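Local structure of GrpU microcompartment shell protein (Pectobacterium wasabiae, 4OLP) at residues N27-V32 against A77-V82. The protein forms hexameric shell assemblies of a bacterial microcompartment associated with glycyl-radical propanediol metabolism, and carries a binding site for an iron-sulfur cluster. Residues are numbered along the deposited sequence; the frame is centred on the assembly and turned at random.
Sequences NRLEMV and AIFGEV
One face of the Phe79 ring is covered by CD1 of Leu29, a CH-pi contact in which the methyl stands 3.8 Å from the ring centroid and only 5° off the ring normal. Leu29 CD1 is therefore nearly equidistant from all six ring carbons, rather than resting on one edge. The second methyl leans outward over the rim of the same ring, with Leu29 CD2 4.0 Å from Phe79 CE2. This is core packing of a BMC domain: Phe79 belongs to strand 74-80, an inner strand of the four-stranded antiparallel sheet, and Leu29 sits in the turn that follows helix 23-26 and leads to strand 36-42. The ring reaches the turn because Phe79 CG lies anti to its own carbonyl carbon (chi1 -52°), which swings the phenyl beside the backbone N. Within the turn, Glu30 N bonds to Asn27 O at 3.1 Å; residues 27-29 have helical backbone angles, and it is the methyl end of Leu29, not its CB, that reaches the strand. The Leu29 side chain also touches Met21 and Ile34, whereas Phe79 packs on Ile37 of the adjacent strand. Arg28, next to Leu29, ties the same turn down by polar contacts, through NH2 to Val62 O and through NE to Glu12 of a neighbouring subunit. Farther along, Val32 rests on Ala61, which pairs with Phe79 by backbone hydrogen bonding. The approach of Val32 to the strand is looser and wholly by van der Waals contact: Val32 CG1 lies 4.2 Å from Phe79 O and 4.4 Å from Phe79 CB, beside the root of the aromatic side chain.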
ATOM      1  N   ASN B  27      -1.525 -27.471   4.766  1.00 86.11           N
ATOM      2  CA  ASN B  27      -1.794 -28.922   4.789  1.00 84.89           C
ATOM      3  C   ASN B  27      -2.640 -29.365   3.609  1.00 86.33           C
ATOM      4  O   ASN B  27      -2.511 -30.490   3.119  1.00 81.16           O
ATOM      5  CB  ASN B  27      -2.538 -29.337   6.074  1.00 91.02           C
ATOM      6  CG  ASN B  27      -1.623 -29.538   7.287  1.00 94.56           C
ATOM      7  OD1 ASN B  27      -0.398 -29.616   7.186  1.00 93.16           O
ATOM      8  ND2 ASN B  27      -2.240 -29.634   8.456  1.00101.17           N
ATOM      9  N   ARG B  28      -3.547 -28.509   3.157  1.00 92.09           N
ATOM     10  CA  ARG B  28      -4.446 -28.924   2.079  1.00 97.59           C
ATOM     11  C   ARG B  28      -3.731 -29.399   0.784  1.00 94.03           C
ATOM     12  O   ARG B  28      -4.339 -30.072  -0.070  1.00 93.80           O
ATOM     13  CB  ARG B  28      -5.463 -27.807   1.788  1.00109.09           C
ATOM     14  CG  ARG B  28      -6.583 -27.752   2.836  1.00122.66           C
ATOM     15  CD  ARG B  28      -6.751 -26.394   3.500  1.00136.63           C
ATOM     16  NE  ARG B  28      -7.279 -25.390   2.576  1.00143.93           N
ATOM     17  CZ  ARG B  28      -7.692 -24.171   2.928  1.00148.43           C
ATOM     18  NH1 ARG B  28      -7.644 -23.778   4.198  1.00149.23           N
ATOM     19  NH2 ARG B  28      -8.153 -23.332   2.003  1.00152.65           N
ATOM     20  N   LEU B  29      -2.459 -29.049   0.637  1.00 80.05           N
ATOM     21  CA  LEU B  29      -1.687 -29.459  -0.534  1.00 77.00           C
ATOM     22  C   LEU B  29      -1.319 -30.939  -0.584  1.00 78.18           C
ATOM     23  O   LEU B  29      -1.249 -31.526  -1.666  1.00 85.90           O
ATOM     24  CB  LEU B  29      -0.440 -28.587  -0.670  1.00 74.68           C
ATOM     25  CG  LEU B  29      -0.592 -27.397  -1.627  1.00 72.35           C
ATOM     26  CD1 LEU B  29      -1.765 -26.500  -1.242  1.00 76.20           C
ATOM     27  CD2 LEU B  29       0.703 -26.607  -1.712  1.00 71.93           C
ATOM     28  N   GLU B  30      -1.090 -31.540   0.572  1.00 76.43           N
ATOM     29  CA  GLU B  30      -0.827 -32.964   0.641  1.00 77.89           C
ATOM     30  C   GLU B  30      -2.090 -33.801   0.647  1.00 78.55           C
ATOM     31  O   GLU B  30      -2.016 -35.020   0.650  1.00 83.40           O
ATOM     32  CB  GLU B  30       0.023 -33.297   1.856  1.00 82.12           C
ATOM     33  CG  GLU B  30       1.467 -32.886   1.707  1.00 87.91           C
ATOM     34  CD  GLU B  30       1.664 -31.393   1.837  1.00 96.63           C
ATOM     35  OE1 GLU B  30       0.880 -30.693   2.530  1.00104.70           O
ATOM     36  OE2 GLU B  30       2.640 -30.910   1.243  1.00105.41           O
ATOM     37  N   MET B  31      -3.253 -33.169   0.656  1.00 80.33           N
ATOM     38  CA  MET B  31      -4.483 -33.913   0.641  1.00 81.09           C
ATOM     39  C   MET B  31      -4.966 -34.001  -0.792  1.00 76.97           C
ATOM     40  O   MET B  31      -5.994 -34.604  -1.043  1.00 86.99           O
ATOM     41  CB  MET B  31      -5.535 -33.248   1.545  1.00 88.75           C
ATOM     42  CG  MET B  31      -5.115 -33.143   3.016  1.00101.18           C
ATOM     43  SD  MET B  31      -6.103 -32.068   4.092  1.00111.22           S
ATOM     44  CE  MET B  31      -7.612 -33.032   4.236  1.00116.62           C
ATOM     45  N   VAL B  32      -4.224 -33.438  -1.740  1.00 73.91           N
ATOM     46  CA  VAL B  32      -4.703 -33.372  -3.145  1.00 69.02           C
ATOM     47  C   VAL B  32      -3.572 -33.568  -4.162  1.00 66.25           C
ATOM     48  O   VAL B  32      -2.437 -33.117  -3.938  1.00 67.47           O
ATOM     49  CB  VAL B  32      -5.440 -32.060  -3.411  1.00 64.57           C
ATOM     50  CG1 VAL B  32      -4.476 -30.945  -3.794  1.00 64.98           C
ATOM     51  CG2 VAL B  32      -6.484 -32.237  -4.470  1.00 73.37           C
ATOM     52  N   ALA B  77      -5.095 -19.306  -5.872  1.00 74.99           N
ATOM     53  CA  ALA B  77      -4.350 -20.424  -6.406  1.00 70.90           C
ATOM     54  C   ALA B  77      -5.274 -21.609  -6.329  1.00 68.31           C
ATOM     55  O   ALA B  77      -5.921 -21.791  -5.322  1.00 70.52           O
ATOM     56  CB  ALA B  77      -3.088 -20.661  -5.596  1.00 71.76           C
ATOM     57  N   ILE B  78      -5.352 -22.381  -7.416  1.00 73.33           N
ATOM     58  CA  ILE B  78      -6.200 -23.556  -7.519  1.00 69.05           C
ATOM     59  C   ILE B  78      -5.299 -24.748  -7.775  1.00 71.38           C
ATOM     60  O   ILE B  78      -4.580 -24.794  -8.773  1.00 73.66           O
ATOM     61  CB  ILE B  78      -7.209 -23.385  -8.642  1.00 76.29           C
ATOM     62  CG1 ILE B  78      -8.317 -22.468  -8.170  1.00 82.88           C
ATOM     63  CG2 ILE B  78      -7.893 -24.690  -9.023  1.00 78.82           C
ATOM     64  CD1 ILE B  78      -8.808 -21.547  -9.268  1.00 94.44           C
ATOM     65  N   PHE B  79      -5.303 -25.689  -6.837  1.00 72.24           N
ATOM     66  CA  PHE B  79      -4.427 -26.835  -6.908  1.00 73.48           C
ATOM     67  C   PHE B  79      -5.254 -28.048  -7.139  1.00 73.25           C
ATOM     68  O   PHE B  79      -6.279 -28.250  -6.468  1.00 72.03           O
ATOM     69  CB  PHE B  79      -3.685 -27.061  -5.600  1.00 76.88           C
ATOM     70  CG  PHE B  79      -2.982 -25.862  -5.079  1.00 76.89           C
ATOM     71  CD1 PHE B  79      -3.655 -24.918  -4.309  1.00 80.25           C
ATOM     72  CD2 PHE B  79      -1.646 -25.707  -5.297  1.00 82.06           C
ATOM     73  CE1 PHE B  79      -3.008 -23.814  -3.800  1.00 83.91           C
ATOM     74  CE2 PHE B  79      -0.976 -24.609  -4.785  1.00 83.31           C
ATOM     75  CZ  PHE B  79      -1.655 -23.654  -4.046  1.00 84.84           C
ATOM     76  N   GLY B  80      -4.814 -28.868  -8.083  1.00 74.79           N
ATOM     77  CA  GLY B  80      -5.507 -30.103  -8.339  1.00 73.18           C
ATOM     78  C   GLY B  80      -5.039 -30.773  -9.591  1.00 71.51           C
ATOM     79  O   GLY B  80      -3.887 -30.615 -10.023  1.00 59.49           O
ATOM     80  N   GLU B  81      -5.951 -31.572 -10.134  1.00 75.39           N
ATOM     81  CA  GLU B  81      -5.690 -32.386 -11.290  1.00 77.92           C
ATOM     82  C   GLU B  81      -5.935 -31.547 -12.545  1.00 80.64           C
ATOM     83  O   GLU B  81      -6.706 -30.576 -12.511  1.00 74.82           O
ATOM     84  CB  GLU B  81      -6.606 -33.588 -11.244  1.00 79.88           C
ATOM     85  CG  GLU B  81      -6.221 -34.589 -10.176  1.00 83.12           C
ATOM     86  CD  GLU B  81      -7.414 -35.060  -9.331  1.00 91.33           C
ATOM     87  OE1 GLU B  81      -8.124 -35.952  -9.778  1.00 81.07           O
ATOM     88  OE2 GLU B  81      -7.663 -34.550  -8.204  1.00104.39           O
ATOM     89  N   VAL B  82      -5.252 -31.902 -13.632  1.00 80.13           N
ATOM     90  CA  VAL B  82      -5.169 -31.017 -14.802  1.00 84.92           C
ATOM     91  C   VAL B  82      -6.556 -30.645 -15.283  1.00 78.90           C
ATOM     92  O   VAL B  82      -6.801 -29.485 -15.606  1.00 82.51           O
ATOM     93  CB  VAL B  82      -4.399 -31.640 -15.987  1.00 89.45           C
ATOM     94  CG1 VAL B  82      -4.186 -30.593 -17.068  1.00 92.12           C
ATOM     95  CG2 VAL B  82      -3.056 -32.188 -15.539  1.00 96.81           C
TER